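Local coordinates for iron-regulated ABC transporter siderophore-binding protein SirA (Staphylococcus aureus subsp. aureus, PDB 3MWF) that binds the siderophore staphyloferrin B, probably delivering its iron to an ABC transporter for uptake into the cell, at residues Phe114-Thr119 / Lys138-Lys143; Ala220-Val225 / Glu289-Glu294. All coordinates share one frame; numbering follows the deposited sequence.

Interactions 1 and 2 follow one another along the chain, the 114-119/138-143 contact closing before 220-225/289-294 opens. Their centres lie about 21 Å apart and their nearest atoms about 10 Å, with no touch between them. Two long helices relate them: helix 130-155 supplies Y140 to interaction 1 and its last residue, Y155, packs on L291 of interaction 2, while helix 277-290 touches F116 and Y140 and then ends at interaction 2. Interaction 1 includes F114, which contacts the bound siderophore, at the start of its first segment; interaction 2 packs the end of helix 277-290 on the five-stranded sheet of the second lobe. This is consistent with the helix-linked two-lobe architecture of siderophore-binding proteins.

Interaction 1 (Phe114-Thr119 / Lys138-Lys143); sequences FKFKDT and KKYDDK
F116 and Y140 meet across two helices whose backbones stay well apart, the closest CA atoms, those of K117 and Y140, being 9.3 Å from each other. K115 occupies the N-cap of helix 116-127 and is the centre of an inverse gamma turn, and the helix then opens with T119 N bonded to K115 O at 3.0 Å; residues 138-143 are a regular stretch within helix 130-155. The contact is helix-to-helix packing in a periplasmic-binding-protein fold, centred on a T-shaped aromatic pair. The F116 ring drives its edge into the face of Y140, with centroids 4.9 Å apart and planes at 81°. CZ of F116 stands over the centre of the tyrosine ring, 3.5 Å from Y140 CE1. With CG of F116 between the backbone N and the carbonyl carbon (chi1 74°), the phenyl ring reaches across to the other helix, while the tyrosine has CG anti to its own N (chi1 171°) and offers its ring broadside. Helices 179-187 and 277-290 close round the pair, I184 and S280 each touching both side chains. D187 on the first of these helices receives both Y140 OH, in a hydrogen bond, and K117 NZ, in a salt bridge, so one carboxylate atom ties the polar ends of the two side chains together. Bent at chi3 and chi4, the K117 chain places CG over one face of the F116 ring, toward its rim, and passes Y140 roughly at a right angle, its CD 4.0 Å from Y140 CE2.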
ATOM      1  N   PHE A 114       4.964  -0.940  -0.450  1.00 11.68           N
ATOM      2  CA  PHE A 114       3.888   0.007  -0.073  1.00 11.58           C
ATOM      3  C   PHE A 114       4.316   1.470  -0.030  1.00 12.46           C
ATOM      4  O   PHE A 114       3.455   2.362   0.199  1.00 13.00           O
ATOM      5  CB  PHE A 114       3.223  -0.401   1.266  1.00 12.01           C
ATOM      6  CG  PHE A 114       4.188  -0.525   2.409  1.00 11.89           C
ATOM      7  CD1 PHE A 114       4.745   0.628   3.011  1.00  9.77           C
ATOM      8  CD2 PHE A 114       4.552  -1.780   2.887  1.00 12.82           C
ATOM      9  CE1 PHE A 114       5.673   0.499   4.066  1.00 11.94           C
ATOM     10  CE2 PHE A 114       5.440  -1.939   3.938  1.00 11.43           C
ATOM     11  CZ  PHE A 114       6.011  -0.783   4.553  1.00 10.60           C
ATOM     12  N   LYS A 115       5.615   1.726  -0.236  1.00 12.73           N
ATOM     13  CA  LYS A 115       6.097   3.133  -0.207  1.00 13.13           C
ATOM     14  C   LYS A 115       5.950   3.733  -1.602  1.00 13.86           C
ATOM     15  O   LYS A 115       6.923   3.823  -2.384  1.00 13.52           O
ATOM     16  CB  LYS A 115       7.534   3.226   0.321  1.00 13.15           C
ATOM     17  CG  LYS A 115       7.685   2.740   1.783  1.00 15.72           C
ATOM     18  CD  LYS A 115       9.172   2.716   2.201  1.00 16.82           C
ATOM     19  CE  LYS A 115       9.353   2.200   3.651  1.00 20.70           C
ATOM     20  NZ  LYS A 115       9.137   3.277   4.652  1.00 24.17           N
ATOM     21  N   PHE A 116       4.710   4.116  -1.917  1.00 13.88           N
ATOM     22  CA  PHE A 116       4.343   4.426  -3.301  1.00 14.68           C
ATOM     23  C   PHE A 116       5.106   5.660  -3.814  1.00 14.98           C
ATOM     24  O   PHE A 116       5.317   5.797  -5.018  1.00 16.57           O
ATOM     25  CB  PHE A 116       2.826   4.584  -3.429  1.00 13.59           C
ATOM     26  CG  PHE A 116       2.314   5.878  -2.840  1.00 14.17           C
ATOM     27  CD1 PHE A 116       1.990   5.962  -1.489  1.00 15.33           C
ATOM     28  CD2 PHE A 116       2.196   7.014  -3.648  1.00 15.95           C
ATOM     29  CE1 PHE A 116       1.540   7.163  -0.930  1.00 17.25           C
ATOM     30  CE2 PHE A 116       1.759   8.230  -3.101  1.00 20.06           C
ATOM     31  CZ  PHE A 116       1.425   8.297  -1.731  1.00 17.65           C
ATOM     32  N   LYS A 117       5.568   6.526  -2.897  1.00 15.23           N
ATOM     33  CA  LYS A 117       6.353   7.691  -3.324  1.00 16.44           C
ATOM     34  C   LYS A 117       7.726   7.246  -3.803  1.00 16.25           C
ATOM     35  O   LYS A 117       8.242   7.759  -4.799  1.00 16.33           O
ATOM     36  CB  LYS A 117       6.432   8.733  -2.197  1.00 17.21           C
ATOM     37  CG  LYS A 117       5.055   9.343  -1.885  1.00 18.82           C
ATOM     38  CD  LYS A 117       4.997  10.122  -0.547  1.00 26.57           C
ATOM     39  CE  LYS A 117       5.463   9.247   0.632  1.00 29.50           C
ATOM     40  NZ  LYS A 117       4.609   9.148   1.876  1.00 29.47           N
ATOM     41  N   ASP A 118       8.310   6.273  -3.114  1.00 16.22           N
ATOM     42  CA  ASP A 118       9.598   5.728  -3.532  1.00 16.22           C
ATOM     43  C   ASP A 118       9.472   4.955  -4.845  1.00 15.91           C
ATOM     44  O   ASP A 118      10.315   5.074  -5.739  1.00 16.06           O
ATOM     45  CB  ASP A 118      10.206   4.879  -2.413  1.00 17.50           C
ATOM     46  CG  ASP A 118      10.587   5.721  -1.201  1.00 20.04           C
ATOM     47  OD1 ASP A 118      10.576   6.976  -1.307  1.00 24.62           O
ATOM     48  OD2 ASP A 118      10.898   5.150  -0.145  1.00 21.55           O
ATOM     49  N   THR A 119       8.399   4.177  -4.977  1.00 15.31           N
ATOM     50  CA  THR A 119       8.092   3.477  -6.240  1.00 14.44           C
ATOM     51  C   THR A 119       7.953   4.492  -7.389  1.00 14.76           C
ATOM     52  O   THR A 119       8.487   4.281  -8.473  1.00 14.26           O
ATOM     53  CB  THR A 119       6.794   2.657  -6.073  1.00 15.23           C
ATOM     54  OG1 THR A 119       6.974   1.790  -4.959  1.00 14.65           O
ATOM     55  CG2 THR A 119       6.476   1.818  -7.313  1.00 15.09           C
ATOM     56  N   LYS A 138       3.680  15.971  -6.603  1.00 22.19           N
ATOM     57  CA  LYS A 138       3.166  17.312  -6.271  1.00 22.91           C
ATOM     58  C   LYS A 138       1.645  17.285  -6.038  1.00 22.18           C
ATOM     59  O   LYS A 138       1.166  17.863  -5.070  1.00 22.50           O
ATOM     60  CB  LYS A 138       3.545  18.335  -7.364  1.00 23.36           C
ATOM     61  CG  LYS A 138       3.051  19.766  -7.132  1.00 26.83           C
ATOM     62  CD  LYS A 138       3.951  20.562  -6.180  1.00 34.06           C
ATOM     63  CE  LYS A 138       5.075  21.310  -6.887  1.00 36.06           C
ATOM     64  NZ  LYS A 138       6.249  20.427  -7.240  1.00 38.96           N
ATOM     65  N   LYS A 139       0.905  16.608  -6.917  1.00 21.96           N
ATOM     66  CA  LYS A 139      -0.534  16.446  -6.766  1.00 22.04           C
ATOM     67  C   LYS A 139      -0.912  15.759  -5.436  1.00 21.13           C
ATOM     68  O   LYS A 139      -1.890  16.142  -4.782  1.00 20.21           O
ATOM     69  CB  LYS A 139      -1.100  15.654  -7.959  1.00 23.16           C
ATOM     70  CG  LYS A 139      -2.603  15.574  -7.986  1.00 27.83           C
ATOM     71  CD  LYS A 139      -3.166  15.520  -9.432  1.00 33.47           C
ATOM     72  CE  LYS A 139      -3.844  14.178  -9.729  1.00 36.40           C
ATOM     73  NZ  LYS A 139      -2.874  13.046  -9.953  1.00 34.85           N
ATOM     74  N   TYR A 140      -0.151  14.730  -5.055  1.00 20.25           N
ATOM     75  CA  TYR A 140      -0.401  14.075  -3.788  1.00 19.80           C
ATOM     76  C   TYR A 140      -0.122  15.019  -2.607  1.00 19.58           C
ATOM     77  O   TYR A 140      -0.931  15.126  -1.685  1.00 19.62           O
ATOM     78  CB  TYR A 140       0.407  12.764  -3.661  1.00 19.15           C
ATOM     79  CG  TYR A 140       0.346  12.146  -2.270  1.00 17.85           C
ATOM     80  CD1 TYR A 140      -0.738  11.358  -1.873  1.00 17.19           C
ATOM     81  CD2 TYR A 140       1.391  12.333  -1.370  1.00 18.73           C
ATOM     82  CE1 TYR A 140      -0.795  10.815  -0.581  1.00 17.74           C
ATOM     83  CE2 TYR A 140       1.345  11.791  -0.105  1.00 17.21           C
ATOM     84  CZ  TYR A 140       0.274  11.025   0.275  1.00 17.57           C
ATOM     85  OH  TYR A 140       0.267  10.490   1.536  1.00 17.77           O
ATOM     86  N   ASP A 141       1.017  15.693  -2.655  1.00 20.48           N
ATOM     87  CA  ASP A 141       1.413  16.631  -1.599  1.00 21.48           C
ATOM     88  C   ASP A 141       0.380  17.736  -1.419  1.00 21.28           C
ATOM     89  O   ASP A 141       0.029  18.091  -0.281  1.00 20.58           O
ATOM     90  CB  ASP A 141       2.774  17.238  -1.912  1.00 21.42           C
ATOM     91  CG  ASP A 141       3.919  16.282  -1.672  1.00 25.89           C
ATOM     92  OD1 ASP A 141       3.731  15.201  -1.036  1.00 26.90           O
ATOM     93  OD2 ASP A 141       5.035  16.623  -2.116  1.00 28.05           O
ATOM     94  N   ASP A 142      -0.138  18.249  -2.541  1.00 21.05           N
ATOM     95  CA  ASP A 142      -1.214  19.235  -2.497  1.00 21.68           C
ATOM     96  C   ASP A 142      -2.456  18.716  -1.798  1.00 20.78           C
ATOM     97  O   ASP A 142      -3.046  19.409  -0.979  1.00 20.65           O
ATOM     98  CB  ASP A 142      -1.556  19.748  -3.900  1.00 21.82           C
ATOM     99  CG  ASP A 142      -0.476  20.646  -4.468  1.00 26.47           C
ATOM    100  OD1 ASP A 142       0.384  21.152  -3.707  1.00 30.13           O
ATOM    101  OD2 ASP A 142      -0.476  20.849  -5.697  1.00 30.31           O
ATOM    102  N   LYS A 143      -2.831  17.472  -2.109  1.00 20.05           N
ATOM    103  CA  LYS A 143      -4.006  16.867  -1.531  1.00 19.35           C
ATOM    104  C   LYS A 143      -3.815  16.649  -0.033  1.00 19.09           C
ATOM    105  O   LYS A 143      -4.752  16.843   0.755  1.00 19.31           O
ATOM    106  CB  LYS A 143      -4.344  15.553  -2.240  1.00 19.04           C
ATOM    107  CG  LYS A 143      -5.756  15.142  -2.010  1.00 22.25           C
ATOM    108  CD  LYS A 143      -6.215  14.050  -2.982  1.00 26.70           C
ATOM    109  CE  LYS A 143      -7.576  13.513  -2.584  1.00 27.58           C
ATOM    110  NZ  LYS A 143      -8.665  14.430  -3.001  1.00 33.68           N
TER

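Interaction 2 (Ala220-Val225 / Glu289-Glu294); sequences ADHIFV and EKLNIE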
ATOM      1  N   ALA A 220      -6.762   4.583  19.925  1.00 12.41           N
ATOM      2  CA  ALA A 220      -6.732   5.731  19.048  1.00 13.19           C
ATOM      3  C   ALA A 220      -8.025   6.505  19.242  1.00 13.21           C
ATOM      4  O   ALA A 220      -8.996   5.976  19.800  1.00 14.27           O
ATOM      5  CB  ALA A 220      -6.619   5.273  17.586  1.00 13.00           C
ATOM      6  N   ASP A 221      -8.026   7.759  18.810  1.00 14.89           N
ATOM      7  CA  ASP A 221      -9.270   8.559  18.727  1.00 15.41           C
ATOM      8  C   ASP A 221     -10.218   8.097  17.612  1.00 16.28           C
ATOM      9  O   ASP A 221     -11.434   8.239  17.734  1.00 16.06           O
ATOM     10  CB  ASP A 221      -8.928  10.020  18.534  1.00 16.76           C
ATOM     11  CG  ASP A 221      -8.019  10.536  19.632  1.00 16.57           C
ATOM     12  OD1 ASP A 221      -8.283  10.229  20.811  1.00 18.81           O
ATOM     13  OD2 ASP A 221      -7.035  11.198  19.286  1.00 17.75           O
ATOM     14  N   HIS A 222      -9.656   7.551  16.538  1.00 15.14           N
ATOM     15  CA  HIS A 222     -10.447   6.938  15.470  1.00 15.76           C
ATOM     16  C   HIS A 222      -9.732   5.682  14.966  1.00 15.17           C
ATOM     17  O   HIS A 222      -8.503   5.700  14.785  1.00 15.11           O
ATOM     18  CB  HIS A 222     -10.619   7.922  14.307  1.00 16.65           C
ATOM     19  CG  HIS A 222     -11.738   7.548  13.387  1.00 16.61           C
ATOM     20  ND1 HIS A 222     -12.985   8.138  13.457  1.00 17.58           N
ATOM     21  CD2 HIS A 222     -11.820   6.594  12.430  1.00 16.20           C
ATOM     22  CE1 HIS A 222     -13.790   7.557  12.579  1.00 19.52           C
ATOM     23  NE2 HIS A 222     -13.103   6.622  11.937  1.00 19.69           N
ATOM     24  N   ILE A 223     -10.511   4.640  14.687  1.00 15.05           N
ATOM     25  CA  ILE A 223      -9.947   3.358  14.248  1.00 14.33           C
ATOM     26  C   ILE A 223     -10.544   2.989  12.908  1.00 14.67           C
ATOM     27  O   ILE A 223     -11.756   3.077  12.716  1.00 14.03           O
ATOM     28  CB  ILE A 223     -10.189   2.241  15.306  1.00 14.46           C
ATOM     29  CG1 ILE A 223      -9.374   2.519  16.581  1.00 13.49           C
ATOM     30  CG2 ILE A 223      -9.889   0.822  14.720  1.00 15.26           C
ATOM     31  CD1 ILE A 223      -9.653   1.525  17.734  1.00 12.81           C
ATOM     32  N   PHE A 224      -9.679   2.588  11.978  1.00 14.00           N
ATOM     33  CA  PHE A 224     -10.081   2.230  10.634  1.00 14.36           C
ATOM     34  C   PHE A 224      -9.940   0.739  10.529  1.00 14.48           C
ATOM     35  O   PHE A 224      -8.838   0.211  10.719  1.00 15.49           O
ATOM     36  CB  PHE A 224      -9.148   2.951   9.656  1.00 14.55           C
ATOM     37  CG  PHE A 224      -9.251   4.445   9.746  1.00 15.12           C
ATOM     38  CD1 PHE A 224     -10.308   5.106   9.109  1.00 17.70           C
ATOM     39  CD2 PHE A 224      -8.351   5.194  10.523  1.00 14.26           C
ATOM     40  CE1 PHE A 224     -10.440   6.476   9.206  1.00 16.73           C
ATOM     41  CE2 PHE A 224      -8.458   6.584  10.619  1.00 17.06           C
ATOM     42  CZ  PHE A 224      -9.518   7.234   9.952  1.00 17.20           C
ATOM     43  N   VAL A 225     -11.045   0.049  10.255  1.00 13.86           N
ATOM     44  CA  VAL A 225     -11.017  -1.418  10.230  1.00 14.72           C
ATOM     45  C   VAL A 225     -11.015  -1.974   8.801  1.00 15.00           C
ATOM     46  O   VAL A 225     -11.908  -1.650   8.017  1.00 15.18           O
ATOM     47  CB  VAL A 225     -12.215  -1.992  11.018  1.00 14.05           C
ATOM     48  CG1 VAL A 225     -12.305  -3.507  10.877  1.00 16.71           C
ATOM     49  CG2 VAL A 225     -12.102  -1.624  12.488  1.00 15.83           C
ATOM     50  N   GLU A 289     -14.977  11.422   3.513  1.00 22.65           N
ATOM     51  CA  GLU A 289     -16.295  10.808   3.668  1.00 23.70           C
ATOM     52  C   GLU A 289     -16.509  10.126   5.027  1.00 23.76           C
ATOM     53  O   GLU A 289     -17.506  10.399   5.700  1.00 23.68           O
ATOM     54  CB  GLU A 289     -16.533   9.813   2.523  1.00 23.99           C
ATOM     55  CG  GLU A 289     -17.909   9.240   2.456  1.00 28.81           C
ATOM     56  CD  GLU A 289     -17.943   8.044   1.537  1.00 32.78           C
ATOM     57  OE1 GLU A 289     -17.686   8.253   0.337  1.00 35.63           O
ATOM     58  OE2 GLU A 289     -18.184   6.913   2.020  1.00 35.73           O
ATOM     59  N   LYS A 290     -15.584   9.256   5.431  1.00 22.93           N
ATOM     60  CA  LYS A 290     -15.752   8.475   6.647  1.00 23.50           C
ATOM     61  C   LYS A 290     -15.663   9.360   7.890  1.00 22.66           C
ATOM     62  O   LYS A 290     -16.284   9.042   8.904  1.00 23.50           O
ATOM     63  CB  LYS A 290     -14.737   7.315   6.752  1.00 23.48           C
ATOM     64  CG  LYS A 290     -14.832   6.237   5.630  1.00 26.13           C
ATOM     65  CD  LYS A 290     -16.177   5.531   5.545  1.00 28.45           C
ATOM     66  CE  LYS A 290     -16.164   4.436   4.430  1.00 27.81           C
ATOM     67  NZ  LYS A 290     -16.237   4.983   3.046  1.00 32.01           N
ATOM     68  N   LEU A 291     -14.910  10.453   7.792  1.00 23.00           N
ATOM     69  CA  LEU A 291     -14.736  11.375   8.929  1.00 23.82           C
ATOM     70  C   LEU A 291     -15.693  12.575   8.893  1.00 25.36           C
ATOM     71  O   LEU A 291     -15.682  13.403   9.807  1.00 25.00           O
ATOM     72  CB  LEU A 291     -13.280  11.845   9.032  1.00 23.65           C
ATOM     73  CG  LEU A 291     -12.285  10.714   9.349  1.00 21.78           C
ATOM     74  CD1 LEU A 291     -10.917  11.285   9.512  1.00 20.43           C
ATOM     75  CD2 LEU A 291     -12.718  10.039  10.624  1.00 23.70           C
ATOM     76  N   ASN A 292     -16.497  12.651   7.832  0.50 25.45           N
ATOM     77  CA  ASN A 292     -17.420  13.767   7.622  0.50 26.35           C
ATOM     78  C   ASN A 292     -16.692  15.104   7.768  0.50 26.77           C
ATOM     79  O   ASN A 292     -17.061  15.937   8.599  0.50 26.88           O
ATOM     80  CB  ASN A 292     -18.602  13.663   8.587  0.50 26.01           C
ATOM     81  CG  ASN A 292     -19.709  14.646   8.262  0.50 25.67           C
ATOM     82  OD1 ASN A 292     -19.939  14.971   7.099  0.50 23.98           O
ATOM     83  ND2 ASN A 292     -20.399  15.120   9.290  0.50 24.97           N
ATOM     84  N   ILE A 293     -15.632  15.273   6.973  1.00 27.41           N
ATOM     85  CA  ILE A 293     -14.830  16.484   6.947  1.00 28.07           C
ATOM     86  C   ILE A 293     -15.218  17.289   5.706  1.00 30.41           C
ATOM     87  O   ILE A 293     -15.246  16.762   4.600  1.00 29.70           O
ATOM     88  CB  ILE A 293     -13.310  16.162   6.893  1.00 28.35           C
ATOM     89  CG1 ILE A 293     -12.867  15.413   8.160  1.00 26.68           C
ATOM     90  CG2 ILE A 293     -12.482  17.431   6.673  1.00 25.41           C
ATOM     91  CD1 ILE A 293     -11.425  14.863   8.074  1.00 25.72           C
ATOM     92  N   GLU A 294     -15.534  18.562   5.901  1.00 32.69           N
ATOM     93  CA  GLU A 294     -15.866  19.442   4.790  1.00 36.01           C
ATOM     94  C   GLU A 294     -14.619  19.826   4.010  1.00 37.43           C
ATOM     95  O   GLU A 294     -13.623  20.296   4.590  1.00 37.15           O
ATOM     96  CB  GLU A 294     -16.568  20.692   5.309  1.00 36.00           C
ATOM     97  CG  GLU A 294     -17.648  21.199   4.382  1.00 39.48           C
ATOM     98  CD  GLU A 294     -18.815  21.758   5.151  1.00 43.21           C
ATOM     99  OE1 GLU A 294     -19.922  21.201   5.013  1.00 45.80           O
ATOM    100  OE2 GLU A 294     -18.619  22.730   5.918  1.00 45.52           O
TER
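One face of the H222 imidazole carries the methyl CD2 of L291, and CD2 of the same ring lies over one face of F224, 3.4 Å above its plane and toward the rim. The methyl makes a CH-pi contact, 3.5 Å from L291 CD2 to the centroid of the H222 ring and 18° off the ring normal. It is displaced toward the rim, which brings L291 CD2 to 3.3 Å from H222 CE1. W271 meets the phenyl ring of F224 with planes at about 25°. L291 CD2 also approaches F224 CZ, at 4.3 Å and obliquely.

H222 and F224 belong to strand 222-227 of the mixed five-stranded sheet, between the parallel neighbours 163-168 and 262-263, and L291 comes from the point where helix 277-290 finishes in a Schellman motif. N292 has positive phi there, and its N bonds back to E289 O at 3.3 Å. The contact thus packs a helix terminus on the sheet of the C-terminal lobe, with F190 and Y155 also touching L291. With CG anti to the backbone N (chi1 -162°), H222 extends toward the helix end. Its NE2 bonds to S263 OG, which together with a weak bond between ND1 and Q261 NE2 limits the ring's rotation.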